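Local coordinates for UDP-N-acetylglucosamine 4,6-dehydratase (Vibrio fischeri, PDB 3PVZ), which probably acts as an NAD-dependent lyase of the polysaccharide synthase family, dehydrating UDP-N-acetylglucosamine across the 4,6 positions of the sugar, at residues Phe205-Ile218 with Phe270-Gly282. Sequence-based numbering, arbitrary orientation. Where two conformers were deposited one is given.
Sequences FSDGSLLHGFNQRI and FADIAVKYLKQLG. With NAD (nicotinamide-adenine-dinucleotide), chain E.
Y277 reaches from helix 270-280 to pack among F205, F214 and I218 of segment 205-218. Its CG stands anti to the backbone N (chi1 174°), which carries the ring across to helix 210-218. F205, in the loop before that helix, turns its edge to one face of Y277 in an edge-to-face pair, centroids 5.6 Å apart and planes at 55°. The opposite face is covered by L281 CD2 from its own segment, while F214 CB presses on Y277 CE2 at 3.6 Å. One turn earlier, A274 CB sits over a face of the F214 ring as a CH-pi contact, 4.1 Å from its centroid; I273 CG2 and F270 O lie at the edge of that ring. L210 repeats the pattern in reverse: its CD1 stands over a face of F270, 4.1 Å from the ring centroid, and L211 CD1 meets the same ring at its edge. The helices' N-to-C directions differ by 36° in this extended-SDR protein; the pair lies beside strands 224-227 and 306-312, apart from the Rossmann sheet, with I224 touching F214 and A274, and W307 touching I218 and L278. At the far end I218 CD1 touches L278 CD2 at 3.6 Å, and I218 CG1 meets L281 CD2 tip to tip. Before helix 210-218, S209 OG caps H212 N and donates to S206 O across a type II turn. S206, an observed NAD(+) site, accepts at OG a nearly straight bond from nicotinamide amide N7N at 3.0 Å.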
ATOM      1  N   PHE A 205       1.137 -16.734   0.428  1.00 39.83           N
ATOM      2  CA  PHE A 205       1.965 -15.708   1.028  1.00 40.56           C
ATOM      3  C   PHE A 205       1.811 -14.340   0.391  1.00 39.82           C
ATOM      4  O   PHE A 205       2.525 -13.417   0.748  1.00 38.29           O
ATOM      5  CB  PHE A 205       3.442 -16.147   1.163  1.00 41.37           C
ATOM      6  CG  PHE A 205       3.605 -17.315   2.096  1.00 44.33           C
ATOM      7  CD1 PHE A 205       3.559 -18.626   1.612  1.00 48.08           C
ATOM      8  CD2 PHE A 205       3.698 -17.118   3.465  1.00 47.04           C
ATOM      9  CE1 PHE A 205       3.657 -19.729   2.490  1.00 50.42           C
ATOM     10  CE2 PHE A 205       3.786 -18.196   4.342  1.00 49.05           C
ATOM     11  CZ  PHE A 205       3.769 -19.511   3.853  1.00 50.67           C
ATOM     12  N   SER A 206       0.822 -14.185  -0.485  1.00 39.17           N
ATOM     13  CA  SER A 206       0.563 -12.864  -1.031  1.00 38.60           C
ATOM     14  C   SER A 206       0.379 -11.867   0.133  1.00 38.67           C
ATOM     15  O   SER A 206      -0.083 -12.223   1.232  1.00 38.81           O
ATOM     16  CB  SER A 206      -0.617 -12.884  -1.995  1.00 37.72           C
ATOM     17  OG  SER A 206      -1.825 -13.135  -1.343  1.00 40.69           O
ATOM     18  N   ASP A 207       0.835 -10.650  -0.111  1.00 37.54           N
ATOM     19  CA  ASP A 207       0.765  -9.553   0.840  1.00 37.95           C
ATOM     20  C   ASP A 207      -0.636  -9.389   1.410  1.00 38.02           C
ATOM     21  O   ASP A 207      -1.614  -9.473   0.688  1.00 37.51           O
ATOM     22  CB  ASP A 207       1.196  -8.234   0.158  1.00 37.30           C
ATOM     23  CG  ASP A 207       1.647  -7.152   1.158  1.00 40.41           C
ATOM     24  OD1 ASP A 207       1.801  -7.457   2.373  1.00 44.68           O
ATOM     25  OD2 ASP A 207       1.894  -5.991   0.718  1.00 41.76           O
ATOM     26  N   GLY A 208      -0.730  -9.131   2.707  1.00 37.76           N
ATOM     27  CA  GLY A 208      -2.020  -8.997   3.338  1.00 38.96           C
ATOM     28  C   GLY A 208      -2.774 -10.300   3.670  1.00 39.49           C
ATOM     29  O   GLY A 208      -3.767 -10.251   4.374  1.00 39.71           O
ATOM     30  N   SER A 209      -2.325 -11.439   3.150  1.00 39.70           N
ATOM     31  CA  SER A 209      -2.991 -12.722   3.368  1.00 40.16           C
ATOM     32  C   SER A 209      -2.668 -13.266   4.764  1.00 41.27           C
ATOM     33  O   SER A 209      -1.683 -12.877   5.394  1.00 40.82           O
ATOM     34  CB  SER A 209      -2.514 -13.734   2.348  1.00 39.20           C
ATOM     35  OG  SER A 209      -1.189 -14.225   2.641  1.00 38.86           O
ATOM     36  N   LEU A 210      -3.498 -14.193   5.222  1.00 42.55           N
ATOM     37  CA  LEU A 210      -3.239 -14.914   6.453  1.00 44.31           C
ATOM     38  C   LEU A 210      -1.841 -15.524   6.481  1.00 43.68           C
ATOM     39  O   LEU A 210      -1.151 -15.465   7.483  1.00 44.30           O
ATOM     40  CB  LEU A 210      -4.299 -15.990   6.673  1.00 45.62           C
ATOM     41  CG  LEU A 210      -5.378 -15.763   7.723  1.00 49.28           C
ATOM     42  CD1 LEU A 210      -6.173 -17.096   7.924  1.00 50.08           C
ATOM     43  CD2 LEU A 210      -4.776 -15.282   9.077  1.00 51.23           C
ATOM     44  N   LEU A 211      -1.431 -16.107   5.372  1.00 42.99           N
ATOM     45  CA  LEU A 211      -0.129 -16.733   5.285  1.00 43.13           C
ATOM     46  C   LEU A 211       0.973 -15.704   5.448  1.00 42.86           C
ATOM     47  O   LEU A 211       1.957 -15.951   6.112  1.00 42.99           O
ATOM     48  CB  LEU A 211       0.042 -17.456   3.951  1.00 42.47           C
ATOM     49  CG  LEU A 211      -0.191 -18.963   3.967  1.00 44.52           C
ATOM     50  CD1 LEU A 211      -1.637 -19.371   4.375  1.00 43.41           C
ATOM     51  CD2 LEU A 211       0.159 -19.510   2.596  1.00 44.12           C
ATOM     52  N   HIS A 212       0.808 -14.554   4.816  1.00 42.11           N
ATOM     53  CA  HIS A 212       1.762 -13.479   4.962  1.00 42.45           C
ATOM     54  C   HIS A 212       1.794 -13.080   6.438  1.00 42.86           C
ATOM     55  O   HIS A 212       2.847 -12.776   6.982  1.00 42.25           O
ATOM     56  CB  HIS A 212       1.373 -12.291   4.077  1.00 41.96           C
ATOM     57  CG  HIS A 212       2.126 -11.054   4.379  1.00 43.06           C
ATOM     58  ND1 HIS A 212       3.352 -10.782   3.815  1.00 45.35           N
ATOM     59  CD2 HIS A 212       1.847 -10.019   5.211  1.00 47.00           C
ATOM     60  CE1 HIS A 212       3.788  -9.619   4.272  1.00 45.15           C
ATOM     61  NE2 HIS A 212       2.894  -9.139   5.122  1.00 46.03           N
ATOM     62  N   GLY A 213       0.623 -13.072   7.058  1.00 43.27           N
ATOM     63  CA  GLY A 213       0.529 -12.902   8.497  1.00 45.13           C
ATOM     64  C   GLY A 213       1.392 -13.882   9.311  1.00 45.52           C
ATOM     65  O   GLY A 213       1.997 -13.480  10.308  1.00 45.13           O
ATOM     66  N   PHE A 214       1.485 -15.144   8.879  1.00 45.94           N
ATOM     67  CA  PHE A 214       2.296 -16.129   9.642  1.00 47.07           C
ATOM     68  C   PHE A 214       3.725 -15.654   9.739  1.00 47.36           C
ATOM     69  O   PHE A 214       4.302 -15.682  10.824  1.00 48.08           O
ATOM     70  CB  PHE A 214       2.298 -17.555   9.060  1.00 47.44           C
ATOM     71  CG  PHE A 214       0.950 -18.207   8.948  1.00 44.87           C
ATOM     72  CD1 PHE A 214      -0.143 -17.749   9.636  1.00 44.94           C
ATOM     73  CD2 PHE A 214       0.806 -19.327   8.150  1.00 45.78           C
ATOM     74  CE1 PHE A 214      -1.371 -18.387   9.510  1.00 46.68           C
ATOM     75  CE2 PHE A 214      -0.420 -19.972   8.025  1.00 45.66           C
ATOM     76  CZ  PHE A 214      -1.507 -19.491   8.701  1.00 44.00           C
ATOM     77  N   ASN A 215       4.294 -15.161   8.638  1.00 47.13           N
ATOM     78  CA  ASN A 215       5.658 -14.608   8.661  0.50 47.24           C
ATOM     79  C   ASN A 215       5.792 -13.502   9.702  1.00 47.82           C
ATOM     80  O   ASN A 215       6.779 -13.414  10.445  1.00 47.57           O
ATOM     81  CB  ASN A 215       6.051 -14.022   7.298  0.50 46.56           C
ATOM     82  CG  ASN A 215       6.199 -15.070   6.237  0.50 46.93           C
ATOM     83  OD1 ASN A 215       6.714 -16.150   6.501  0.50 47.74           O
ATOM     84  ND2 ASN A 215       5.745 -14.762   5.018  0.50 45.39           N
ATOM     85  N   GLN A 216       4.802 -12.618   9.727  1.00 47.85           N
ATOM     86  CA  GLN A 216       4.881 -11.465  10.606  1.00 47.91           C
ATOM     87  C   GLN A 216       4.829 -11.924  12.031  1.00 48.57           C
ATOM     88  O   GLN A 216       5.653 -11.522  12.856  1.00 48.47           O
ATOM     89  CB  GLN A 216       3.754 -10.481  10.293  1.00 48.14           C
ATOM     90  CG  GLN A 216       3.839  -9.897   8.905  1.00 47.51           C
ATOM     91  CD  GLN A 216       5.032  -8.975   8.733  1.00 48.55           C
ATOM     92  OE1 GLN A 216       5.996  -9.329   8.066  1.00 50.93           O
ATOM     93  NE2 GLN A 216       4.972  -7.789   9.334  1.00 47.07           N
ATOM     94  N   ARG A 217       3.881 -12.815  12.317  1.00 49.15           N
ATOM     95  CA  ARG A 217       3.766 -13.376  13.647  1.00 49.67           C
ATOM     96  C   ARG A 217       5.092 -14.010  14.070  1.00 50.57           C
ATOM     97  O   ARG A 217       5.570 -13.757  15.170  1.00 50.80           O
ATOM     98  CB  ARG A 217       2.626 -14.403  13.743  1.00 49.71           C
ATOM     99  CG  ARG A 217       1.228 -13.904  13.364  1.00 48.03           C
ATOM    100  CD  ARG A 217       0.588 -12.953  14.334  1.00 46.86           C
ATOM    101  NE  ARG A 217       1.227 -11.641  14.428  1.00 48.12           N
ATOM    102  CZ  ARG A 217       1.261 -10.706  13.473  1.00 47.05           C
ATOM    103  NH1 ARG A 217       0.735 -10.894  12.258  1.00 44.77           N
ATOM    104  NH2 ARG A 217       1.848  -9.560  13.740  1.00 48.42           N
ATOM    105  N   ILE A 218       5.705 -14.806  13.207  1.00 51.31           N
ATOM    106  CA  ILE A 218       6.971 -15.439  13.571  1.00 53.67           C
ATOM    107  C   ILE A 218       8.045 -14.393  13.852  1.00 55.00           C
ATOM    108  O   ILE A 218       8.816 -14.519  14.800  1.00 56.55           O
ATOM    109  CB  ILE A 218       7.522 -16.384  12.473  1.00 53.56           C
ATOM    110  CG1 ILE A 218       6.607 -17.587  12.263  1.00 54.68           C
ATOM    111  CG2 ILE A 218       8.916 -16.894  12.867  1.00 54.35           C
ATOM    112  CD1 ILE A 218       6.379 -18.406  13.536  1.00 58.89           C
ATOM    113  N   PHE A 270      -5.966 -23.621   6.483  1.00 43.46           N
ATOM    114  CA  PHE A 270      -5.024 -22.642   6.925  1.00 43.31           C
ATOM    115  C   PHE A 270      -4.224 -23.155   8.119  1.00 44.00           C
ATOM    116  O   PHE A 270      -3.023 -22.908   8.197  1.00 43.27           O
ATOM    117  CB  PHE A 270      -5.732 -21.331   7.301  1.00 43.47           C
ATOM    118  CG  PHE A 270      -6.265 -20.569   6.124  1.00 43.24           C
ATOM    119  CD1 PHE A 270      -5.410 -19.864   5.312  1.00 44.30           C
ATOM    120  CD2 PHE A 270      -7.605 -20.587   5.811  1.00 45.13           C
ATOM    121  CE1 PHE A 270      -5.870 -19.176   4.224  1.00 44.83           C
ATOM    122  CE2 PHE A 270      -8.085 -19.897   4.711  1.00 46.19           C
ATOM    123  CZ  PHE A 270      -7.207 -19.188   3.905  1.00 46.67           C
ATOM    124  N   ALA A 271      -4.902 -23.811   9.058  1.00 44.06           N
ATOM    125  CA  ALA A 271      -4.228 -24.416  10.201  1.00 45.45           C
ATOM    126  C   ALA A 271      -3.185 -25.439   9.744  1.00 45.45           C
ATOM    127  O   ALA A 271      -2.050 -25.489  10.269  1.00 45.54           O
ATOM    128  CB  ALA A 271      -5.238 -25.087  11.128  1.00 45.43           C
ATOM    129  N   ASP A 272      -3.557 -26.244   8.758  1.00 45.54           N
ATOM    130  CA  ASP A 272      -2.657 -27.257   8.262  1.00 46.01           C
ATOM    131  C   ASP A 272      -1.414 -26.632   7.615  1.00 45.39           C
ATOM    132  O   ASP A 272      -0.308 -27.119   7.836  1.00 45.83           O
ATOM    133  CB  ASP A 272      -3.383 -28.233   7.352  1.00 46.07           C
ATOM    134  CG  ASP A 272      -4.104 -29.350   8.149  1.00 50.15           C
ATOM    135  OD1 ASP A 272      -3.908 -29.440   9.380  1.00 50.91           O
ATOM    136  OD2 ASP A 272      -4.864 -30.147   7.556  1.00 55.13           O
ATOM    137  N   ILE A 273      -1.576 -25.533   6.886  1.00 44.67           N
ATOM    138  CA  ILE A 273      -0.404 -24.830   6.333  1.00 44.18           C
ATOM    139  C   ILE A 273       0.448 -24.292   7.461  1.00 44.12           C
ATOM    140  O   ILE A 273       1.652 -24.414   7.396  1.00 44.14           O
ATOM    141  CB  ILE A 273      -0.751 -23.639   5.430  1.00 43.37           C
ATOM    142  CG1 ILE A 273      -1.575 -24.056   4.206  1.00 44.52           C
ATOM    143  CG2 ILE A 273       0.529 -22.927   4.946  1.00 43.06           C
ATOM    144  CD1 ILE A 273      -0.932 -25.068   3.316  1.00 45.26           C
ATOM    145  N   ALA A 274      -0.160 -23.713   8.496  1.00 44.58           N
ATOM    146  CA  ALA A 274       0.628 -23.201   9.635  1.00 45.84           C
ATOM    147  C   ALA A 274       1.504 -24.288  10.276  1.00 47.37           C
ATOM    148  O   ALA A 274       2.696 -24.104  10.469  1.00 48.23           O
ATOM    149  CB  ALA A 274      -0.276 -22.526  10.707  1.00 45.22           C
ATOM    150  N   VAL A 275       0.918 -25.426  10.590  1.00 49.11           N
ATOM    151  CA  VAL A 275       1.691 -26.523  11.155  1.00 50.81           C
ATOM    152  C   VAL A 275       2.867 -26.897  10.229  1.00 51.77           C
ATOM    153  O   VAL A 275       4.016 -26.898  10.671  1.00 51.84           O
ATOM    154  CB  VAL A 275       0.809 -27.730  11.420  1.00 51.34           C
ATOM    155  CG1 VAL A 275       1.616 -28.845  11.994  1.00 52.32           C
ATOM    156  CG2 VAL A 275      -0.319 -27.345  12.365  1.00 51.14           C
ATOM    157  N   LYS A 276       2.603 -27.140   8.936  1.00 52.20           N
ATOM    158  CA  LYS A 276       3.690 -27.457   7.997  1.00 52.84           C
ATOM    159  C   LYS A 276       4.793 -26.419   8.032  1.00 52.64           C
ATOM    160  O   LYS A 276       5.974 -26.753   7.930  1.00 52.78           O
ATOM    161  CB  LYS A 276       3.184 -27.562   6.562  1.00 52.35           C
ATOM    162  CG  LYS A 276       2.565 -28.902   6.247  1.00 56.08           C
ATOM    163  CD  LYS A 276       1.572 -28.816   5.064  1.00 58.49           C
ATOM    164  CE  LYS A 276       0.519 -29.951   5.106  1.00 60.96           C
ATOM    165  NZ  LYS A 276       1.007 -31.259   4.562  1.00 62.71           N
ATOM    166  N   TYR A 277       4.378 -25.162   8.151  1.00 52.44           N
ATOM    167  CA  TYR A 277       5.252 -24.029   8.056  1.00 52.83           C
ATOM    168  C   TYR A 277       6.119 -23.887   9.317  1.00 54.27           C
ATOM    169  O   TYR A 277       7.318 -23.632   9.219  1.00 53.68           O
ATOM    170  CB  TYR A 277       4.396 -22.798   7.795  1.00 52.08           C
ATOM    171  CG  TYR A 277       5.123 -21.489   7.813  1.00 53.16           C
ATOM    172  CD1 TYR A 277       6.170 -21.231   6.948  1.00 54.79           C
ATOM    173  CD2 TYR A 277       4.740 -20.496   8.685  1.00 54.92           C
ATOM    174  CE1 TYR A 277       6.823 -20.026   6.964  1.00 54.61           C
ATOM    175  CE2 TYR A 277       5.377 -19.305   8.712  1.00 55.86           C
ATOM    176  CZ  TYR A 277       6.413 -19.066   7.856  1.00 55.89           C
ATOM    177  OH  TYR A 277       7.017 -17.851   7.932  1.00 56.28           O
ATOM    178  N   LEU A 278       5.512 -24.089  10.483  1.00 55.98           N
ATOM    179  CA  LEU A 278       6.253 -24.124  11.751  1.00 57.59           C
ATOM    180  C   LEU A 278       7.256 -25.270  11.797  1.00 59.68           C
ATOM    181  O   LEU A 278       8.345 -25.094  12.284  1.00 60.67           O
ATOM    182  CB  LEU A 278       5.297 -24.239  12.930  1.00 57.63           C
ATOM    183  CG  LEU A 278       4.470 -22.993  13.203  1.00 55.66           C
ATOM    184  CD1 LEU A 278       3.370 -23.252  14.226  1.00 54.98           C
ATOM    185  CD2 LEU A 278       5.377 -21.882  13.661  1.00 54.30           C
ATOM    186  N   LYS A 279       6.902 -26.440  11.274  1.00 62.03           N
ATOM    187  CA  LYS A 279       7.840 -27.576  11.254  1.00 63.79           C
ATOM    188  C   LYS A 279       9.002 -27.306  10.313  1.00 64.28           C
ATOM    189  O   LYS A 279      10.137 -27.653  10.617  1.00 64.53           O
ATOM    190  CB  LYS A 279       7.144 -28.865  10.838  1.00 64.13           C
ATOM    191  CG  LYS A 279       6.035 -29.264  11.782  1.00 66.01           C
ATOM    192  CD  LYS A 279       5.820 -30.761  11.755  1.00 67.16           C
ATOM    193  CE  LYS A 279       4.651 -31.187  12.624  1.00 67.89           C
ATOM    194  NZ  LYS A 279       4.199 -32.523  12.174  1.00 67.79           N
ATOM    195  N   GLN A 280       8.715 -26.678   9.175  1.00 64.48           N
ATOM    196  CA  GLN A 280       9.770 -26.305   8.228  0.60 64.49           C
ATOM    197  C   GLN A 280      10.722 -25.265   8.866  1.00 64.71           C
ATOM    198  O   GLN A 280      11.890 -25.211   8.519  1.00 64.66           O
ATOM    199  CB  GLN A 280       9.175 -25.820   6.884  0.60 63.60           C
ATOM    200  CG  GLN A 280       9.803 -26.478   5.636  0.60 64.73           C
ATOM    201  CD  GLN A 280       9.002 -26.254   4.334  0.60 65.77           C
ATOM    202  OE1 GLN A 280       8.323 -27.167   3.837  0.60 65.96           O
ATOM    203  NE2 GLN A 280       9.098 -25.042   3.774  0.60 65.89           N
ATOM    204  N   LEU A 281      10.210 -24.462   9.806  1.00 65.12           N
ATOM    205  CA  LEU A 281      11.008 -23.499  10.597  1.00 65.43           C
ATOM    206  C   LEU A 281      11.664 -24.134  11.842  1.00 66.54           C
ATOM    207  O   LEU A 281      12.414 -23.477  12.559  1.00 67.19           O
ATOM    208  CB  LEU A 281      10.117 -22.313  11.045  1.00 65.20           C
ATOM    209  CG  LEU A 281      10.025 -21.029  10.196  1.00 64.27           C
ATOM    210  CD1 LEU A 281      10.440 -21.267   8.754  1.00 64.01           C
ATOM    211  CD2 LEU A 281       8.628 -20.409  10.264  1.00 63.44           C
ATOM    212  N   GLY A 282      11.359 -25.396  12.116  1.00 67.19           N
ATOM    213  CA  GLY A 282      11.948 -26.107  13.250  1.00 68.00           C
ATOM    214  C   GLY A 282      11.181 -25.939  14.546  1.00 68.52           C
ATOM    215  O   GLY A 282      11.737 -26.143  15.626  1.00 69.62           O
TER
HETATM  216  PA  NAD E 501      -1.915  -6.673  -3.540  1.00 31.58           P
HETATM  217  O1A NAD E 501      -2.513  -5.940  -2.382  1.00 31.45           O
HETATM  218  O2A NAD E 501      -0.638  -7.338  -3.125  1.00 31.09           O
HETATM  219  O5B NAD E 501      -1.334  -5.669  -4.628  1.00 31.45           O
HETATM  220  C5B NAD E 501      -2.256  -4.674  -5.123  1.00 29.34           C
HETATM  221  C4B NAD E 501      -1.322  -3.564  -5.617  1.00 29.28           C
HETATM  222  O4B NAD E 501      -2.029  -2.480  -6.184  1.00 26.84           O
HETATM  223  C3B NAD E 501      -0.481  -3.002  -4.427  1.00 27.95           C
HETATM  224  O3B NAD E 501       0.901  -3.028  -4.716  1.00 31.61           O
HETATM  225  C2B NAD E 501      -1.028  -1.562  -4.281  1.00 27.90           C
HETATM  226  O2B NAD E 501      -0.115  -0.642  -3.694  1.00 27.07           O
HETATM  227  C1B NAD E 501      -1.380  -1.308  -5.765  1.00 25.44           C
HETATM  228  N9A NAD E 501      -2.325  -0.209  -5.893  1.00 27.82           N
HETATM  229  C8A NAD E 501      -3.516  -0.087  -5.290  1.00 25.60           C
HETATM  230  N7A NAD E 501      -4.073   1.043  -5.581  1.00 27.29           N
HETATM  231  C5A NAD E 501      -3.258   1.665  -6.487  1.00 28.62           C
HETATM  232  C6A NAD E 501      -3.297   2.884  -7.157  1.00 27.31           C
HETATM  233  N6A NAD E 501      -4.417   3.661  -6.985  1.00 28.79           N
HETATM  234  N1A NAD E 501      -2.302   3.235  -7.964  1.00 25.09           N
HETATM  235  C2A NAD E 501      -1.241   2.450  -8.118  1.00 25.50           C
HETATM  236  N3A NAD E 501      -1.155   1.307  -7.484  1.00 24.89           N
HETATM  237  C4A NAD E 501      -2.124   0.889  -6.681  1.00 25.64           C
HETATM  238  O3  NAD E 501      -3.019  -7.670  -4.153  1.00 29.94           O
HETATM  239  PN  NAD E 501      -2.529  -8.990  -4.972  1.00 30.80           P
HETATM  240  O1N NAD E 501      -2.511 -10.195  -4.046  1.00 31.11           O
HETATM  241  O2N NAD E 501      -1.313  -8.916  -5.800  1.00 29.17           O
HETATM  242  O5D NAD E 501      -3.906  -9.263  -5.844  1.00 27.75           O
HETATM  243  C5D NAD E 501      -3.978  -8.416  -6.980  1.00 26.13           C
HETATM  244  C4D NAD E 501      -5.296  -8.682  -7.718  1.00 26.63           C
HETATM  245  O4D NAD E 501      -5.545 -10.121  -7.800  1.00 28.13           O
HETATM  246  C3D NAD E 501      -6.478  -8.100  -6.912  1.00 28.91           C
HETATM  247  O3D NAD E 501      -7.598  -7.726  -7.746  1.00 35.22           O
HETATM  248  C2D NAD E 501      -6.956  -9.315  -6.084  1.00 29.77           C
HETATM  249  O2D NAD E 501      -8.330  -9.203  -5.684  1.00 34.13           O
HETATM  250  C1D NAD E 501      -6.773 -10.449  -7.092  1.00 28.47           C
HETATM  251  N1N NAD E 501      -6.707 -11.769  -6.447  1.00 34.87           N
HETATM  252  C2N NAD E 501      -5.719 -12.004  -5.575  1.00 36.15           C
HETATM  253  C3N NAD E 501      -5.600 -13.229  -4.953  1.00 37.63           C
HETATM  254  C7N NAD E 501      -4.537 -13.497  -3.969  1.00 38.80           C
HETATM  255  O7N NAD E 501      -4.569 -14.593  -3.414  1.00 39.45           O
HETATM  256  N7N NAD E 501      -3.594 -12.598  -3.650  1.00 36.28           N
HETATM  257  C4N NAD E 501      -6.538 -14.249  -5.246  1.00 36.74           C
HETATM  258  C5N NAD E 501      -7.536 -13.972  -6.166  1.00 36.03           C
HETATM  259  C6N NAD E 501      -7.608 -12.707  -6.753  1.00 36.84           C